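Local coordinates for ParB domain protein nuclease (Sulfolobus solfataricus, PDB 5K5D), which probably acts in archaeal DNA segregation as a ParB-type partition protein and may be a nuclease, at residues M4-T8 against D91-L96; E155-F159 against S169-E174. The protein carries 4 engineered substitutions. All coordinates share one frame; numbering follows the deposited sequence.

Contact 1 (M4-T8 against D91-L96)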
loop_
_atom_site.group_PDB
_atom_site.type_symbol
_atom_site.label_atom_id
_atom_site.label_comp_id
_atom_site.label_asym_id
_atom_site.label_seq_id
_atom_site.Cartn_x
_atom_site.Cartn_y
_atom_site.Cartn_z
HETATM N N MSE B 4 -9.810 5.141 19.240
HETATM C CA MSE B 4 -10.537 4.837 18.013
HETATM C C MSE B 4 -11.800 4.027 18.303
HETATM O O MSE B 4 -11.743 2.984 18.956
HETATM C CB MSE B 4 -9.636 4.079 17.030
HETATM C CG MSE B 4 -10.297 3.739 15.696
HETATM SE SE MSE B 4 -9.893 5.001 14.255
HETATM C CE MSE B 4 -7.983 4.652 14.062
ATOM N N THR B 5 -12.936 4.517 17.815
ATOM C CA THR B 5 -14.212 3.830 17.973
ATOM C C THR B 5 -14.119 2.394 17.473
ATOM O O THR B 5 -13.375 2.102 16.538
ATOM C CB THR B 5 -15.336 4.546 17.196
ATOM O OG1 THR B 5 -15.275 5.955 17.449
ATOM C CG2 THR B 5 -16.703 4.018 17.614
ATOM N N GLU B 6 -14.874 1.500 18.103
ATOM C CA GLU B 6 -14.908 0.100 17.693
ATOM C C GLU B 6 -15.822 -0.090 16.495
ATOM O O GLU B 6 -16.858 0.564 16.386
ATOM C CB GLU B 6 -15.378 -0.787 18.843
ATOM C CG GLU B 6 -14.395 -0.885 19.986
ATOM C CD GLU B 6 -15.027 -1.440 21.237
ATOM O OE1 GLU B 6 -14.371 -2.258 21.915
ATOM O OE2 GLU B 6 -16.176 -1.055 21.546
ATOM N N LEU B 7 -15.434 -0.989 15.595
ATOM C CA LEU B 7 -16.228 -1.259 14.404
ATOM C C LEU B 7 -17.283 -2.316 14.684
ATOM O O LEU B 7 -16.979 -3.379 15.218
ATOM C CB LEU B 7 -15.337 -1.696 13.239
ATOM C CG LEU B 7 -14.320 -0.667 12.748
ATOM C CD1 LEU B 7 -13.636 -1.159 11.482
ATOM C CD2 LEU B 7 -14.997 0.671 12.504
ATOM N N THR B 8 -18.524 -2.006 14.327
ATOM C CA THR B 8 -19.637 -2.934 14.488
ATOM C C THR B 8 -20.279 -3.236 13.139
ATOM O O THR B 8 -20.281 -2.394 12.236
ATOM C CB THR B 8 -20.722 -2.350 15.397
ATOM O OG1 THR B 8 -21.834 -3.254 15.448
ATOM C CG2 THR B 8 -21.197 -1.015 14.848
ATOM N N ASP B 91 -11.611 6.746 6.978
ATOM C CA ASP B 91 -10.556 6.085 7.736
ATOM C C ASP B 91 -10.958 4.669 8.125
ATOM O O ASP B 91 -10.120 3.763 8.143
ATOM C CB ASP B 91 -10.147 6.905 8.970
ATOM C CG ASP B 91 -11.321 7.241 9.874
ATOM O OD1 ASP B 91 -12.350 7.731 9.363
ATOM O OD2 ASP B 91 -11.216 7.020 11.102
ATOM N N LYS B 92 -12.240 4.477 8.421
ATOM C CA LYS B 92 -12.744 3.159 8.786
ATOM C C LYS B 92 -12.766 2.201 7.595
ATOM O O LYS B 92 -12.436 1.023 7.732
ATOM C CB LYS B 92 -14.126 3.264 9.425
ATOM C CG LYS B 92 -14.110 3.823 10.843
ATOM C CD LYS B 92 -15.515 3.917 11.404
ATOM C CE LYS B 92 -15.500 4.213 12.895
ATOM N NZ LYS B 92 -14.825 5.500 13.205
ATOM N N ALA B 93 -13.148 2.708 6.426
ATOM C CA ALA B 93 -13.142 1.892 5.213
ATOM C C ALA B 93 -11.709 1.503 4.872
ATOM O O ALA B 93 -11.428 0.358 4.521
ATOM C CB ALA B 93 -13.781 2.640 4.056
ATOM N N TYR B 94 -10.810 2.474 4.988
ATOM C CA TYR B 94 -9.386 2.248 4.789
ATOM C C TYR B 94 -8.851 1.121 5.666
ATOM O O TYR B 94 -8.059 0.295 5.215
ATOM C CB TYR B 94 -8.609 3.532 5.065
ATOM C CG TYR B 94 -8.891 4.628 4.066
ATOM C CD1 TYR B 94 -8.941 5.960 4.456
ATOM C CD2 TYR B 94 -9.111 4.326 2.730
ATOM C CE1 TYR B 94 -9.203 6.960 3.539
ATOM C CE2 TYR B 94 -9.370 5.317 1.809
ATOM C CZ TYR B 94 -9.416 6.631 2.217
ATOM O OH TYR B 94 -9.673 7.615 1.294
ATOM N N GLU B 95 -9.291 1.083 6.921
ATOM C CA GLU B 95 -8.790 0.084 7.858
ATOM C C GLU B 95 -9.285 -1.307 7.502
ATOM O O GLU B 95 -8.529 -2.277 7.561
ATOM C CB GLU B 95 -9.154 0.458 9.298
ATOM C CG GLU B 95 -8.330 1.628 9.815
ATOM C CD GLU B 95 -9.042 2.442 10.877
ATOM O OE1 GLU B 95 -9.914 1.888 11.583
ATOM O OE2 GLU B 95 -8.727 3.645 10.998
ATOM N N LEU B 96 -10.554 -1.394 7.117
ATOM C CA LEU B 96 -11.137 -2.658 6.688
ATOM C C LEU B 96 -10.415 -3.223 5.471
ATOM O O LEU B 96 -10.081 -4.402 5.438
ATOM C CB LEU B 96 -12.628 -2.493 6.402
ATOM C CG LEU B 96 -13.463 -2.269 7.661
ATOM C CD1 LEU B 96 -14.925 -2.037 7.311
ATOM C CD2 LEU B 96 -13.306 -3.460 8.598
#
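Leu7 has CG anti to its carbonyl carbon (chi1 -63°), and Leu96 has the same setting (chi1 -70°); each CG is thereby turned toward the other segment. The two side chains meet tip to tip, Leu7 CD1 lying 3.7 Å from Leu96 CD2. The other methyl of Leu7 rests alongside the aliphatic part of Lys92. Leu7 CD2 comes to 3.5 Å from Lys92 CD and nearly as close to CG and CE. The lysine chain runs straight as far as CE and bends only at its last torsion (chi4 60°). Its ammonium group ends beside the side chain of Thr5, with NZ 4.1 Å from Thr5 CB. Lys92 NZ forms its salt bridge with Glu89, just before the segment. No hydrogen bond joins the two segments. This is a loop laid on a helix of the ParB-like N-terminal domain. Residues 4-8 lead into edge strand 9-15 of the mixed sheet, and 91-96 belong to helix 90-99. Leu96 also touches Ile60 of strand 59-61 and, like Lys92, Phe84 in a loop. At the other end, Met4 is a selenomethionine and poorly ordered. Its CE lies 3.3 Å from Glu95 OE2, and its SE is 4.0 Å from Asp91 OD2. The two carboxylates thus border the selenomethionine end without a polar bond to it. With an alanine at Glu95, this already poorly ordered end would probably lose its closest support on the helix. Asp91 and Glu95 also touch Ile123 of helix 109-128.

Contact 2 (E155-F159 against S169-E174); sequences ENEEF and SALEYE
Ser169 OG donates to Asn156 OD1 at 2.7 Å, and the packing is tight around this bond. The hydroxyl approaches from above the amide carbonyl plane, 47° out of it. The same OG caps the helix that follows, accepting from Glu172 N in a nearly straight bond (177°) and weakly from Leu171 N. Ser169 N in turn donates to Glu172 OE1 at 2.8 Å, on the anti lone pair of that oxygen, completing a capping box. Two weak backbone bonds add to the join: Leu171 N to Glu155 O, and Ala170 N to Glu158 O. Buried Glu155 lays its CG 3.6 Å from Ala170 CB. Its chain runs extended, with CG anti to the backbone N (chi1 -172°), which takes the carboxylate to Glu174. Glu155 OE2 is 2.5 Å from Glu174 OE2, so one of these acids probably holds a proton. The looser side is at exposed Phe159. There Ser169 CB sits over one ring face, 3.8 Å from the centroid, in a CH-pi contact. Phe159 and Ser169 form an antiparallel non-hydrogen-bonded pair of the two-stranded sheet, where 159-161 runs beside 167-169. Helix 170-180 starts directly from that hairpin, with Tyr173 touching helix 109-128 and Glu174 helix 189-201.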
loop_
_atom_site.group_PDB
_atom_site.type_symbol
_atom_site.label_atom_id
_atom_site.label_comp_id
_atom_site.label_asym_id
_atom_site.label_seq_id
_atom_site.Cartn_x
_atom_site.Cartn_y
_atom_site.Cartn_z
ATOM N N GLU B 155 14.707 11.237 12.953
ATOM C CA GLU B 155 13.638 10.647 12.161
ATOM C C GLU B 155 12.391 11.533 12.170
ATOM O O GLU B 155 11.522 11.413 11.306
ATOM C CB GLU B 155 13.320 9.248 12.689
ATOM C CG GLU B 155 12.361 8.458 11.836
ATOM C CD GLU B 155 12.289 7.010 12.263
ATOM O OE1 GLU B 155 13.362 6.389 12.422
ATOM O OE2 GLU B 155 11.165 6.499 12.452
ATOM N N ASN B 156 12.313 12.424 13.152
ATOM C CA ASN B 156 11.218 13.382 13.237
ATOM C C ASN B 156 11.608 14.716 12.606
ATOM O O ASN B 156 10.854 15.688 12.668
ATOM C CB ASN B 156 10.797 13.588 14.695
ATOM C CG ASN B 156 9.298 13.792 14.852
ATOM O OD1 ASN B 156 8.603 14.137 13.898
ATOM N ND2 ASN B 156 8.793 13.578 16.061
ATOM N N GLU B 157 12.796 14.751 12.002
ATOM C CA GLU B 157 13.303 15.951 11.342
ATOM C C GLU B 157 12.909 15.977 9.871
ATOM O O GLU B 157 12.626 17.036 9.312
ATOM C CB GLU B 157 14.831 16.031 11.445
ATOM C CG GLU B 157 15.390 16.016 12.858
ATOM C CD GLU B 157 15.046 17.261 13.650
ATOM O OE1 GLU B 157 15.583 17.420 14.768
ATOM O OE2 GLU B 157 14.242 18.082 13.160
ATOM N N GLU B 158 12.914 14.806 9.241
ATOM C CA GLU B 158 12.593 14.709 7.823
ATOM C C GLU B 158 11.090 14.622 7.613
ATOM O O GLU B 158 10.378 13.994 8.393
ATOM C CB GLU B 158 13.287 13.508 7.182
ATOM C CG GLU B 158 14.796 13.523 7.309
ATOM C CD GLU B 158 15.278 12.862 8.584
ATOM O OE1 GLU B 158 16.363 13.234 9.078
ATOM O OE2 GLU B 158 14.570 11.964 9.087
ATOM N N PHE B 159 10.617 15.258 6.549
ATOM C CA PHE B 159 9.193 15.327 6.272
ATOM C C PHE B 159 8.924 15.127 4.788
ATOM O O PHE B 159 9.805 15.319 3.955
ATOM C CB PHE B 159 8.632 16.682 6.723
ATOM C CG PHE B 159 8.674 16.893 8.210
ATOM C CD1 PHE B 159 9.839 17.306 8.835
ATOM C CD2 PHE B 159 7.545 16.683 8.983
ATOM C CE1 PHE B 159 9.881 17.504 10.206
ATOM C CE2 PHE B 159 7.580 16.878 10.355
ATOM C CZ PHE B 159 8.751 17.290 10.966
ATOM N N SER B 169 6.334 13.501 9.248
ATOM C CA SER B 169 7.707 13.055 9.431
ATOM C C SER B 169 7.802 11.540 9.308
ATOM O O SER B 169 6.793 10.837 9.383
ATOM C CB SER B 169 8.239 13.494 10.796
ATOM O OG SER B 169 7.635 12.751 11.841
ATOM N N ALA B 170 9.018 11.043 9.116
ATOM C CA ALA B 170 9.252 9.608 9.017
ATOM C C ALA B 170 8.778 8.910 10.279
ATOM O O ALA B 170 8.380 7.744 10.246
ATOM C CB ALA B 170 10.726 9.327 8.784
ATOM N N LEU B 171 8.826 9.627 11.395
ATOM C CA LEU B 171 8.453 9.042 12.673
ATOM C C LEU B 171 6.947 8.847 12.763
ATOM O O LEU B 171 6.471 7.755 13.060
ATOM C CB LEU B 171 8.938 9.913 13.828
ATOM C CG LEU B 171 8.727 9.319 15.219
ATOM C CD1 LEU B 171 9.449 7.984 15.347
ATOM C CD2 LEU B 171 9.198 10.295 16.284
ATOM N N GLU B 172 6.202 9.914 12.500
ATOM C CA GLU B 172 4.748 9.859 12.553
ATOM C C GLU B 172 4.238 8.801 11.585
ATOM O O GLU B 172 3.390 7.981 11.942
ATOM C CB GLU B 172 4.148 11.226 12.223
ATOM C CG GLU B 172 4.765 12.372 13.014
ATOM C CD GLU B 172 4.317 13.739 12.521
ATOM O OE1 GLU B 172 4.833 14.194 11.477
ATOM O OE2 GLU B 172 3.453 14.360 13.177
ATOM N N TYR B 173 4.767 8.816 10.363
ATOM C CA TYR B 173 4.390 7.838 9.345
ATOM C C TYR B 173 4.661 6.410 9.819
ATOM O O TYR B 173 3.843 5.514 9.616
ATOM C CB TYR B 173 5.131 8.098 8.032
ATOM C CG TYR B 173 4.534 7.373 6.845
ATOM C CD1 TYR B 173 5.031 6.143 6.428
ATOM C CD2 TYR B 173 3.469 7.920 6.140
ATOM C CE1 TYR B 173 4.483 5.481 5.339
ATOM C CE2 TYR B 173 2.913 7.267 5.054
ATOM C CZ TYR B 173 3.423 6.050 4.659
ATOM O OH TYR B 173 2.865 5.408 3.579
ATOM N N GLU B 174 5.813 6.203 10.445
ATOM C CA GLU B 174 6.170 4.886 10.952
ATOM C C GLU B 174 5.228 4.433 12.064
ATOM O O GLU B 174 4.860 3.261 12.136
ATOM C CB GLU B 174 7.612 4.876 11.459
ATOM C CG GLU B 174 8.063 3.534 11.997
ATOM C CD GLU B 174 9.452 3.594 12.601
ATOM O OE1 GLU B 174 9.650 3.029 13.699
ATOM O OE2 GLU B 174 10.343 4.209 11.979
#

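Both contacts are partly buried, but they share no segment. Contact 1 sets a loop on a helix; contact 2 joins a loop and a strand end to a helix start. Their centres are 24 Å apart, their nearest atoms about 12 Å, and contact 1 closes along the chain before contact 2 opens. Contact 1 bridges 82 intervening residues. It is made of apolar side chains and the aliphatic part of a lysine, with carboxylates bordering a selenomethionine and no hydrogen bond. Contact 2 spans only a short hairpin and is largely polar. The more exposed ends are Met4 and Thr5 in one and Phe159 in the other. Side chains from both 91-96 and 169-174 touch helix 109-128.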